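Local coordinates for A-type flavoprotein (Giardia intestinalis, PDB 2Q9U) that scavenges oxygen as a flavodiiron oxidoreductase, probably passing electrons from flavin mononucleotide to a mu-oxo-diiron centre in a beta-lactamase-like domain, at residues K165-H176 with I223-W234; Y80-G88 with H152-Y160. All coordinates share one frame; numbering follows the deposited sequence.

Interaction 1: K165-H176 with I223-W234; sequences KILFSNDGFGQH and IKYILSAHGVSW. With FEO (mu-oxo-diiron), chain G.
Gln175 uses its side-chain amide to copy a backbone pairing with Val232. Val232 N donates to Gln175 OE1 at 2.8 Å, on a lone pair in the amide plane. Gln175 NE2 returns a bond to Val232 O at 2.9 Å. NE2 also reaches back to Phe173 O, which accepts a second bond from Trp234 NE1 at 2.9 Å. The indole meets that oxygen with its edge, in the ring plane. Three bonds thus fix the rotation of the amide. Its chain gets there with an unusual, nearly eclipsed first torsion (chi1 -16°) and a bend at chi2.

The Phe173 ring lies across Ile226. Ile226 CD1 sits over the centre of one face, 3.8 Å from the ring centroid. The edge of Phe173 is turned toward the Trp234 five-membered ring in an offset edge-to-face pair. Val192 and Met193 of helix 189-204 touch Trp234.

Upstream, strands 166-170 and 225-228 run parallel. Leu167 takes part through both N and O, to Tyr225 O and Leu227 N. Phe168, Leu227 and Ile166 pack on one face of the sheet; Leu167 and Ile226 lie on the other.

Beyond the strands the loops carry the metal ligands. Asp171 bridges the two irons, OD1 to FE1 at 2.0 Å and OD2 to FE2 at 2.0 Å. His230 NE2 binds FE1 at 2.1 Å. The edge of His176 points at the face of His230, with planes at 64°. Ser40 holds His230 ND1 and Ser39 holds His176 ND1. Ligands on loops at strand ends are typical of the metallo-beta-lactamase fold; the bridging aspartate is a feature of binuclear members such as flavodiiron proteins.

Interaction 2: Y80-G88 with H152-Y160; sequences YVVMNHAEG and HWPDSTFTY. With FEO (mu-oxo-diiron), chain G; FMN (flavin mononucleotide), chain F.
The Trp153 indole receives His85 and Glu87 on one face. The edge of His85 meets this face in an offset edge-to-face pair, CE1 lying toward the rim, with the planes at 77°. Glu87 lays its CB over the six-membered ring, 4.0 Å from the centroid, as a CH-pi contact. At the indole edge lies the dimethylbenzene side of FMN, with Trp153 NE1 3.4 Å from FMN C9. This flavin is held by the second subunit, whose Trp352 and Phe382 also meet the indole. The His85 ring carries Glu87 N over one face and has Asp155 OD1 at its edge, in plane. His152 has Trp153 CG over one face, toward the rim, and Glu87 OE1 at its edge, in plane.

His85, Glu87 and His152 converge on one iron. FE2 is bound by His85 NE2 at 2.3 Å, Glu87 OE1 at 2.1 Å and His152 NE2 at 2.2 Å. Glu87 CG is anti to the backbone N (chi1 -161°) and the chain is extended beyond it, which carries the carboxylate past the indole to the metal. Its other oxygen, OE2, is hydrogen-bonded to Tyr267 of the second subunit.

Asp155 OD1 takes two bonds. His85 ND1 meets it nearly along its C-O axis at 2.8 Å; Ala86 N comes from above the carboxylate plane at 3.2 Å. OD2 is held by His115. Further along, Asn84 O receives a weak bond from Thr157 N.

Asp155 is therefore a second-shell residue. It fixes the rotation of His85 and leaves NE2 to face the iron. Its carboxylate probably makes the imidazole a stronger electron donor to the metal.

Interactions 1 and 2 build one diiron site from two sides, with centres about 13 Å apart. Interaction 1 supplies the bridging Asp171 and a histidine on FE1; interaction 2 supplies three ligands of FE2. They meet at the metal, where Asp171 OD2 lies 3.0 Å from His152 NE2. Asp89 and His90 complete the protein ligands, on FE1. Behind the site, strands 157-161 and 166-170 are neighbours in one sheet, joined by a probable hydrogen bond of 2.6 Å from Phe168 N to Thr159 O. Interaction 2 also faces the FMN held by the second subunit, consistent with electron transfer across the subunit interface.

Interaction 1: K165-H176 with I223-W234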
loop_
_atom_site.group_PDB
_atom_site.type_symbol
_atom_site.label_atom_id
_atom_site.label_comp_id
_atom_site.label_asym_id
_atom_site.label_seq_id
_atom_site.Cartn_x
_atom_site.Cartn_y
_atom_site.Cartn_z
ATOM N N LYS A 165 6.730 -42.195 14.111
ATOM C CA LYS A 165 5.420 -41.956 13.500
ATOM C C LYS A 165 5.320 -40.485 13.062
ATOM O O LYS A 165 4.270 -39.833 13.227
ATOM C CB LYS A 165 4.262 -42.334 14.446
ATOM C CG LYS A 165 4.374 -43.773 15.086
ATOM C CD LYS A 165 4.362 -44.906 14.019
ATOM C CE LYS A 165 4.411 -46.304 14.660
ATOM N NZ LYS A 165 5.757 -46.551 15.315
ATOM N N ILE A 166 6.420 -39.990 12.499
ATOM C CA ILE A 166 6.498 -38.591 12.047
ATOM C C ILE A 166 6.394 -38.501 10.541
ATOM O O ILE A 166 7.136 -39.168 9.810
ATOM C CB ILE A 166 7.842 -37.936 12.403
ATOM C CG1 ILE A 166 8.174 -38.050 13.891
ATOM C CG2 ILE A 166 7.837 -36.441 12.004
ATOM C CD1 ILE A 166 9.687 -37.960 14.140
ATOM N N LEU A 167 5.515 -37.629 10.065
ATOM C CA LEU A 167 5.496 -37.293 8.661
ATOM C C LEU A 167 6.103 -35.893 8.505
ATOM O O LEU A 167 5.542 -34.898 9.012
ATOM C CB LEU A 167 4.056 -37.318 8.131
ATOM C CG LEU A 167 3.926 -37.023 6.632
ATOM C CD1 LEU A 167 4.558 -38.127 5.781
ATOM C CD2 LEU A 167 2.469 -36.770 6.189
ATOM N N PHE A 168 7.229 -35.800 7.822
ATOM C CA PHE A 168 7.786 -34.478 7.464
ATOM C C PHE A 168 7.148 -34.120 6.130
ATOM O O PHE A 168 7.519 -34.668 5.074
ATOM C CB PHE A 168 9.312 -34.555 7.332
ATOM C CG PHE A 168 10.018 -34.876 8.624
ATOM C CD1 PHE A 168 10.318 -33.866 9.543
ATOM C CD2 PHE A 168 10.414 -36.179 8.908
ATOM C CE1 PHE A 168 10.979 -34.154 10.749
ATOM C CE2 PHE A 168 11.080 -36.475 10.091
ATOM C CZ PHE A 168 11.366 -35.472 11.017
ATOM N N SER A 169 6.141 -33.255 6.172
ATOM C CA SER A 169 5.281 -33.099 4.996
ATOM C C SER A 169 5.687 -31.950 4.073
ATOM O O SER A 169 5.046 -31.723 3.064
ATOM C CB SER A 169 3.819 -32.912 5.438
ATOM O OG SER A 169 3.729 -31.807 6.325
ATOM N N ASN A 170 6.713 -31.202 4.459
ATOM C CA ASN A 170 7.193 -30.072 3.642
ATOM C C ASN A 170 6.018 -29.074 3.423
ATOM O O ASN A 170 5.384 -28.684 4.409
ATOM C CB ASN A 170 7.852 -30.616 2.347
ATOM C CG ASN A 170 8.536 -29.544 1.526
ATOM O OD1 ASN A 170 8.060 -29.178 0.455
ATOM N ND2 ASN A 170 9.650 -29.034 2.027
ATOM N N ASP A 171 5.716 -28.675 2.189
ATOM C CA ASP A 171 4.640 -27.724 1.922
ATOM C C ASP A 171 3.300 -28.288 2.397
ATOM O O ASP A 171 2.392 -27.541 2.850
ATOM C CB ASP A 171 4.531 -27.409 0.425
ATOM C CG ASP A 171 5.507 -26.312 -0.050
ATOM O OD1 ASP A 171 5.990 -25.454 0.745
ATOM O OD2 ASP A 171 5.764 -26.317 -1.265
ATOM N N GLY A 172 3.155 -29.612 2.296
ATOM C CA GLY A 172 1.927 -30.248 2.787
ATOM C C GLY A 172 1.610 -29.868 4.220
ATOM O O GLY A 172 2.502 -29.834 5.078
ATOM N N PHE A 173 0.331 -29.586 4.473
ATOM C CA PHE A 173 -0.175 -29.221 5.806
ATOM C C PHE A 173 0.350 -27.877 6.298
ATOM O O PHE A 173 0.180 -27.529 7.463
ATOM C CB PHE A 173 0.076 -30.315 6.864
ATOM C CG PHE A 173 -0.657 -31.591 6.574
ATOM C CD1 PHE A 173 -0.078 -32.565 5.743
ATOM C CD2 PHE A 173 -1.925 -31.803 7.096
ATOM C CE1 PHE A 173 -0.781 -33.753 5.445
ATOM C CE2 PHE A 173 -2.640 -32.983 6.813
ATOM C CZ PHE A 173 -2.054 -33.953 5.982
ATOM N N GLY A 174 0.951 -27.111 5.380
ATOM C CA GLY A 174 1.541 -25.827 5.729
ATOM C C GLY A 174 0.548 -24.692 5.853
ATOM O O GLY A 174 -0.591 -24.763 5.335
ATOM N N GLN A 175 0.991 -23.615 6.519
ATOM C CA GLN A 175 0.261 -22.349 6.478
ATOM C C GLN A 175 1.318 -21.249 6.557
ATOM O O GLN A 175 2.348 -21.382 7.245
ATOM C CB GLN A 175 -0.744 -22.169 7.642
ATOM C CG GLN A 175 -1.124 -23.443 8.443
ATOM C CD GLN A 175 -0.004 -23.898 9.383
ATOM O OE1 GLN A 175 0.522 -23.111 10.181
ATOM N NE2 GLN A 175 0.347 -25.171 9.309
ATOM N N HIS A 176 1.055 -20.161 5.836
ATOM C CA HIS A 176 1.928 -18.990 5.908
ATOM C C HIS A 176 1.548 -18.239 7.174
ATOM O O HIS A 176 0.625 -17.384 7.210
ATOM C CB HIS A 176 1.822 -18.141 4.637
ATOM C CG HIS A 176 2.405 -18.802 3.432
ATOM N ND1 HIS A 176 3.695 -19.298 3.395
ATOM C CD2 HIS A 176 1.884 -19.007 2.196
ATOM C CE1 HIS A 176 3.931 -19.806 2.197
ATOM N NE2 HIS A 176 2.851 -19.634 1.449
ATOM N N ILE A 223 0.558 -42.181 11.704
ATOM C CA ILE A 223 1.178 -40.858 11.879
ATOM C C ILE A 223 0.738 -40.222 13.213
ATOM O O ILE A 223 -0.461 -39.978 13.414
ATOM C CB ILE A 223 0.790 -39.953 10.672
ATOM C CG1 ILE A 223 1.375 -40.538 9.362
ATOM C CG2 ILE A 223 1.268 -38.509 10.904
ATOM C CD1 ILE A 223 0.670 -40.083 8.076
ATOM N N LYS A 224 1.677 -39.957 14.127
ATOM C CA LYS A 224 1.352 -39.220 15.361
ATOM C C LYS A 224 1.644 -37.736 15.211
ATOM O O LYS A 224 1.077 -36.941 15.939
ATOM C CB LYS A 224 2.167 -39.709 16.578
ATOM C CG LYS A 224 1.907 -41.173 16.973
ATOM C CD LYS A 224 2.173 -41.435 18.473
ATOM C CE LYS A 224 3.449 -40.796 18.980
ATOM N NZ LYS A 224 4.101 -41.524 20.155
ATOM N N TYR A 225 2.574 -37.382 14.319
ATOM C CA TYR A 225 3.010 -35.987 14.153
ATOM C C TYR A 225 3.162 -35.612 12.694
ATOM O O TYR A 225 3.774 -36.366 11.917
ATOM C CB TYR A 225 4.389 -35.770 14.825
ATOM C CG TYR A 225 4.407 -36.127 16.301
ATOM C CD1 TYR A 225 3.735 -35.327 17.221
ATOM C CD2 TYR A 225 5.055 -37.294 16.766
ATOM C CE1 TYR A 225 3.730 -35.641 18.594
ATOM C CE2 TYR A 225 5.079 -37.618 18.165
ATOM C CZ TYR A 225 4.400 -36.782 19.056
ATOM O OH TYR A 225 4.387 -37.058 20.406
ATOM N N ILE A 226 2.632 -34.446 12.308
ATOM C CA ILE A 226 2.927 -33.928 10.975
ATOM C C ILE A 226 3.715 -32.632 11.122
ATOM O O ILE A 226 3.186 -31.608 11.604
ATOM C CB ILE A 226 1.658 -33.703 10.121
ATOM C CG1 ILE A 226 0.861 -35.010 9.975
ATOM C CG2 ILE A 226 2.053 -33.170 8.738
ATOM C CD1 ILE A 226 -0.563 -34.780 9.369
ATOM N N LEU A 227 4.993 -32.705 10.779
ATOM C CA LEU A 227 5.870 -31.541 10.872
ATOM C C LEU A 227 5.977 -30.924 9.483
ATOM O O LEU A 227 6.580 -31.481 8.573
ATOM C CB LEU A 227 7.251 -31.915 11.425
ATOM C CG LEU A 227 7.365 -32.679 12.758
ATOM C CD1 LEU A 227 8.800 -32.623 13.287
ATOM C CD2 LEU A 227 6.362 -32.335 13.843
ATOM N N SER A 228 5.345 -29.770 9.325
ATOM C CA SER A 228 5.254 -29.113 8.034
ATOM C C SER A 228 6.427 -28.136 7.852
ATOM O O SER A 228 7.045 -27.750 8.815
ATOM C CB SER A 228 3.930 -28.332 7.954
ATOM O OG SER A 228 3.833 -27.677 6.691
ATOM N N ALA A 229 6.681 -27.722 6.617
ATOM C CA ALA A 229 7.750 -26.746 6.314
ATOM C C ALA A 229 7.285 -25.269 6.348
ATOM O O ALA A 229 8.103 -24.367 6.236
ATOM C CB ALA A 229 8.437 -27.080 4.978
ATOM N N HIS A 230 5.991 -25.034 6.552
ATOM C CA HIS A 230 5.469 -23.665 6.751
ATOM C C HIS A 230 4.542 -23.597 7.964
ATOM O O HIS A 230 3.609 -24.413 8.086
ATOM C CB HIS A 230 4.680 -23.183 5.534
ATOM C CG HIS A 230 5.511 -22.952 4.312
ATOM N ND1 HIS A 230 6.456 -21.957 4.223
ATOM C CD2 HIS A 230 5.509 -23.579 3.112
ATOM C CE1 HIS A 230 7.020 -21.997 3.024
ATOM N NE2 HIS A 230 6.459 -22.973 2.335
ATOM N N GLY A 231 4.805 -22.643 8.860
ATOM C CA GLY A 231 3.867 -22.352 9.925
ATOM C C GLY A 231 3.967 -23.366 11.048
ATOM O O GLY A 231 5.074 -23.790 11.399
ATOM N N VAL A 232 2.821 -23.757 11.601
ATOM C CA VAL A 232 2.810 -24.660 12.749
ATOM C C VAL A 232 2.634 -26.113 12.316
ATOM O O VAL A 232 2.165 -26.413 11.194
ATOM C CB VAL A 232 1.744 -24.283 13.830
ATOM C CG1 VAL A 232 2.037 -22.908 14.392
ATOM C CG2 VAL A 232 0.333 -24.340 13.251
ATOM N N SER A 233 3.039 -27.000 13.212
ATOM C CA SER A 233 2.953 -28.437 12.977
ATOM C C SER A 233 1.785 -29.029 13.762
ATOM O O SER A 233 1.141 -28.343 14.575
ATOM C CB SER A 233 4.289 -29.086 13.358
ATOM O OG SER A 233 5.258 -28.702 12.417
ATOM N N TRP A 234 1.504 -30.308 13.509
ATOM C CA TRP A 234 0.245 -30.918 13.879
ATOM C C TRP A 234 0.434 -32.171 14.738
ATOM O O TRP A 234 1.315 -33.036 14.468
ATOM C CB TRP A 234 -0.547 -31.307 12.608
ATOM C CG TRP A 234 -0.806 -30.173 11.676
ATOM C CD1 TRP A 234 -0.027 -29.770 10.603
ATOM C CD2 TRP A 234 -1.918 -29.272 11.726
ATOM N NE1 TRP A 234 -0.594 -28.659 10.006
ATOM C CE2 TRP A 234 -1.751 -28.336 10.672
ATOM C CE3 TRP A 234 -3.034 -29.155 12.570
ATOM C CZ2 TRP A 234 -2.673 -27.315 10.421
ATOM C CZ3 TRP A 234 -3.957 -28.103 12.328
ATOM C CH2 TRP A 234 -3.761 -27.214 11.260
HETATM FE FE1 FEO G . 7.050 -23.748 0.457
HETATM FE FE2 FEO G . 6.584 -25.096 -2.691
HETATM O O FEO G . 7.695 -24.198 -1.215
HETATM O O HOH W 1 8.535 -31.201 6.659
#

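Interaction 2: Y80-G88 with H152-Y160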
loop_
_atom_site.group_PDB
_atom_site.type_symbol
_atom_site.label_atom_id
_atom_site.label_comp_id
_atom_site.label_asym_id
_atom_site.label_seq_id
_atom_site.Cartn_x
_atom_site.Cartn_y
_atom_site.Cartn_z
ATOM N N TYR A 80 23.443 -36.588 6.931
ATOM C CA TYR A 80 22.425 -36.485 5.875
ATOM C C TYR A 80 21.673 -35.155 5.940
ATOM O O TYR A 80 21.298 -34.664 7.032
ATOM C CB TYR A 80 21.397 -37.630 5.955
ATOM C CG TYR A 80 22.000 -39.009 5.783
ATOM C CD1 TYR A 80 22.541 -39.409 4.552
ATOM C CD2 TYR A 80 22.036 -39.910 6.844
ATOM C CE1 TYR A 80 23.112 -40.684 4.399
ATOM C CE2 TYR A 80 22.593 -41.187 6.694
ATOM C CZ TYR A 80 23.137 -41.559 5.469
ATOM O OH TYR A 80 23.692 -42.826 5.339
ATOM N N VAL A 81 21.454 -34.587 4.767
ATOM C CA VAL A 81 20.490 -33.479 4.595
ATOM C C VAL A 81 19.454 -33.975 3.601
ATOM O O VAL A 81 19.757 -34.218 2.422
ATOM C CB VAL A 81 21.147 -32.193 4.091
ATOM C CG1 VAL A 81 20.100 -31.064 3.995
ATOM C CG2 VAL A 81 22.298 -31.785 5.007
ATOM N N VAL A 82 18.241 -34.155 4.103
ATOM C CA VAL A 82 17.134 -34.639 3.320
ATOM C C VAL A 82 16.372 -33.451 2.738
ATOM O O VAL A 82 15.905 -32.577 3.479
ATOM C CB VAL A 82 16.165 -35.477 4.176
ATOM C CG1 VAL A 82 14.907 -35.832 3.395
ATOM C CG2 VAL A 82 16.858 -36.743 4.768
ATOM N N MET A 83 16.195 -33.471 1.420
ATOM C CA MET A 83 15.496 -32.410 0.686
ATOM C C MET A 83 14.209 -32.933 0.063
ATOM O O MET A 83 14.238 -33.826 -0.762
ATOM C CB MET A 83 16.431 -31.811 -0.396
ATOM C CG MET A 83 17.663 -31.072 0.171
ATOM S SD MET A 83 17.302 -29.704 1.299
ATOM C CE MET A 83 16.552 -28.509 0.190
ATOM N N ASN A 84 13.067 -32.379 0.493
ATOM C CA ASN A 84 11.762 -32.873 0.081
ATOM C C ASN A 84 11.286 -32.186 -1.181
ATOM O O ASN A 84 10.331 -32.648 -1.804
ATOM C CB ASN A 84 10.736 -32.584 1.193
ATOM C CG ASN A 84 10.902 -33.492 2.390
ATOM O OD1 ASN A 84 11.077 -33.025 3.534
ATOM N ND2 ASN A 84 10.849 -34.783 2.147
ATOM N N HIS A 85 11.905 -31.048 -1.517
ATOM C CA HIS A 85 11.307 -30.080 -2.479
ATOM C C HIS A 85 12.412 -29.075 -2.857
ATOM O O HIS A 85 13.212 -28.699 -2.008
ATOM C CB HIS A 85 10.120 -29.422 -1.760
ATOM C CG HIS A 85 9.309 -28.447 -2.567
ATOM N ND1 HIS A 85 8.993 -28.614 -3.896
ATOM C CD2 HIS A 85 8.644 -27.337 -2.164
ATOM C CE1 HIS A 85 8.231 -27.608 -4.301
ATOM N NE2 HIS A 85 7.991 -26.825 -3.264
ATOM N N ALA A 86 12.483 -28.666 -4.122
ATOM C CA ALA A 86 13.601 -27.856 -4.577
ATOM C C ALA A 86 13.273 -26.356 -4.626
ATOM O O ALA A 86 14.145 -25.541 -4.938
ATOM C CB ALA A 86 14.069 -28.334 -5.962
ATOM N N GLU A 87 12.020 -25.994 -4.334
ATOM C CA GLU A 87 11.625 -24.581 -4.357
ATOM C C GLU A 87 12.491 -23.746 -3.404
ATOM O O GLU A 87 12.885 -24.223 -2.316
ATOM C CB GLU A 87 10.116 -24.399 -4.082
ATOM C CG GLU A 87 9.594 -23.014 -4.543
ATOM C CD GLU A 87 8.130 -22.843 -4.283
ATOM O OE1 GLU A 87 7.427 -23.874 -4.214
ATOM O OE2 GLU A 87 7.697 -21.679 -4.112
ATOM N N GLY A 88 12.815 -22.523 -3.835
ATOM C CA GLY A 88 13.734 -21.632 -3.104
ATOM C C GLY A 88 13.453 -21.415 -1.624
ATOM O O GLY A 88 14.383 -21.300 -0.825
ATOM N N HIS A 152 3.203 -29.670 -4.534
ATOM C CA HIS A 152 2.665 -29.043 -5.750
ATOM C C HIS A 152 3.671 -28.988 -6.930
ATOM O O HIS A 152 3.328 -28.469 -8.007
ATOM C CB HIS A 152 2.186 -27.615 -5.411
ATOM C CG HIS A 152 3.298 -26.710 -5.005
ATOM N ND1 HIS A 152 3.786 -25.713 -5.824
ATOM C CD2 HIS A 152 4.066 -26.690 -3.884
ATOM C CE1 HIS A 152 4.789 -25.099 -5.215
ATOM N NE2 HIS A 152 4.982 -25.682 -4.041
ATOM N N TRP A 153 4.908 -29.474 -6.732
ATOM C CA TRP A 153 5.895 -29.517 -7.834
ATOM C C TRP A 153 6.160 -30.979 -8.244
ATOM O O TRP A 153 5.867 -31.893 -7.449
ATOM C CB TRP A 153 7.198 -28.820 -7.411
ATOM C CG TRP A 153 7.231 -27.342 -7.689
ATOM C CD1 TRP A 153 6.157 -26.514 -7.950
ATOM C CD2 TRP A 153 8.393 -26.503 -7.708
ATOM N NE1 TRP A 153 6.592 -25.228 -8.148
ATOM C CE2 TRP A 153 7.956 -25.189 -8.005
ATOM C CE3 TRP A 153 9.760 -26.738 -7.527
ATOM C CZ2 TRP A 153 8.844 -24.111 -8.107
ATOM C CZ3 TRP A 153 10.650 -25.656 -7.637
ATOM C CH2 TRP A 153 10.182 -24.372 -7.920
ATOM N N PRO A 154 6.717 -31.209 -9.462
ATOM C CA PRO A 154 7.134 -32.577 -9.851
ATOM C C PRO A 154 8.084 -33.233 -8.848
ATOM O O PRO A 154 8.030 -34.454 -8.671
ATOM C CB PRO A 154 7.829 -32.364 -11.212
ATOM C CG PRO A 154 7.139 -31.145 -11.776
ATOM C CD PRO A 154 6.979 -30.240 -10.549
ATOM N N ASP A 155 8.925 -32.434 -8.176
ATOM C CA ASP A 155 9.896 -32.960 -7.190
ATOM C C ASP A 155 9.379 -33.140 -5.756
ATOM O O ASP A 155 10.144 -33.578 -4.870
ATOM C CB ASP A 155 11.105 -32.021 -7.107
ATOM C CG ASP A 155 10.700 -30.578 -6.890
ATOM O OD1 ASP A 155 10.281 -30.217 -5.780
ATOM O OD2 ASP A 155 10.761 -29.803 -7.864
ATOM N N SER A 156 8.134 -32.739 -5.491
ATOM C CA SER A 156 7.610 -32.700 -4.118
ATOM C C SER A 156 7.588 -34.102 -3.489
ATOM O O SER A 156 7.189 -35.077 -4.130
ATOM C CB SER A 156 6.220 -32.056 -4.065
ATOM O OG SER A 156 6.297 -30.721 -4.565
ATOM N N THR A 157 8.021 -34.175 -2.237
ATOM C CA THR A 157 8.190 -35.445 -1.542
ATOM C C THR A 157 7.766 -35.224 -0.094
ATOM O O THR A 157 7.882 -34.092 0.401
ATOM C CB THR A 157 9.708 -35.864 -1.541
ATOM O OG1 THR A 157 10.293 -35.618 -2.838
ATOM C CG2 THR A 157 9.885 -37.344 -1.167
ATOM N N PHE A 158 7.279 -36.278 0.568
ATOM C CA PHE A 158 7.190 -36.329 2.033
ATOM C C PHE A 158 8.232 -37.324 2.583
ATOM O O PHE A 158 8.596 -38.299 1.904
ATOM C CB PHE A 158 5.841 -36.859 2.526
ATOM C CG PHE A 158 4.632 -36.039 2.154
ATOM C CD1 PHE A 158 4.731 -34.705 1.716
ATOM C CD2 PHE A 158 3.357 -36.620 2.273
ATOM C CE1 PHE A 158 3.572 -33.974 1.409
ATOM C CE2 PHE A 158 2.188 -35.888 1.965
ATOM C CZ PHE A 158 2.312 -34.550 1.533
ATOM N N THR A 159 8.688 -37.088 3.811
ATOM C CA THR A 159 9.590 -38.032 4.506
ATOM C C THR A 159 8.885 -38.573 5.732
ATOM O O THR A 159 8.258 -37.843 6.507
ATOM C CB THR A 159 10.962 -37.388 4.861
ATOM O OG1 THR A 159 11.596 -36.933 3.674
ATOM C CG2 THR A 159 11.903 -38.382 5.569
ATOM N N TYR A 160 8.951 -39.888 5.897
ATOM C CA TYR A 160 8.212 -40.524 6.958
ATOM C C TYR A 160 9.160 -41.308 7.878
ATOM O O TYR A 160 10.012 -42.055 7.398
ATOM C CB TYR A 160 7.133 -41.435 6.358
ATOM C CG TYR A 160 6.447 -42.266 7.419
ATOM C CD1 TYR A 160 5.627 -41.665 8.376
ATOM C CD2 TYR A 160 6.642 -43.659 7.494
ATOM C CE1 TYR A 160 5.002 -42.417 9.382
ATOM C CE2 TYR A 160 6.004 -44.417 8.486
ATOM C CZ TYR A 160 5.195 -43.800 9.414
ATOM O OH TYR A 160 4.564 -44.529 10.401
HETATM FE FE1 FEO G . 7.050 -23.748 0.457
HETATM FE FE2 FEO G . 6.584 -25.096 -2.691
HETATM O O FEO G . 7.695 -24.198 -1.215
HETATM N N1 FMN F . 5.627 -24.161 -13.762
HETATM C C2 FMN F . 4.888 -24.713 -14.766
HETATM O O2 FMN F . 5.457 -25.120 -15.792
HETATM N N3 FMN F . 3.521 -24.846 -14.621
HETATM C C4 FMN F . 2.867 -24.390 -13.487
HETATM O O4 FMN F . 1.638 -24.415 -13.486
HETATM C C4A FMN F . 3.621 -23.807 -12.452
HETATM N N5 FMN F . 3.034 -23.360 -11.273
HETATM C C5A FMN F . 3.837 -22.805 -10.281
HETATM C C6 FMN F . 3.262 -22.348 -9.090
HETATM C C7 FMN F . 4.054 -21.778 -8.077
HETATM C C7M FMN F . 3.410 -21.495 -6.745
HETATM C C8 FMN F . 5.434 -21.670 -8.245
HETATM C C8M FMN F . 6.305 -20.969 -7.233
HETATM C C9 FMN F . 6.010 -22.129 -9.429
HETATM C C9A FMN F . 5.224 -22.696 -10.449
HETATM N N10 FMN F . 5.805 -23.142 -11.635
HETATM C C10 FMN F . 5.015 -23.713 -12.609
HETATM C "C1'" FMN F . 7.283 -23.053 -11.875
HETATM C "C2'" FMN F . 7.730 -21.637 -12.232
HETATM O "O2'" FMN F . 7.236 -21.215 -13.501
HETATM C "C3'" FMN F . 9.256 -21.650 -12.115
HETATM O "O3'" FMN F . 9.568 -21.666 -10.730
HETATM C "C4'" FMN F . 9.955 -20.466 -12.749
HETATM O "O4'" FMN F . 11.353 -20.720 -12.800
HETATM C "C5'" FMN F . 9.732 -19.184 -11.956
HETATM O "O5'" FMN F . 10.217 -18.086 -12.709
HETATM P P FMN F . 10.741 -16.801 -11.930
HETATM O O1P FMN F . 10.808 -15.692 -12.966
HETATM O O2P FMN F . 9.747 -16.496 -10.845
HETATM O O3P FMN F . 12.109 -17.041 -11.314
HETATM O O HOH W 2 13.041 -35.532 -2.613
#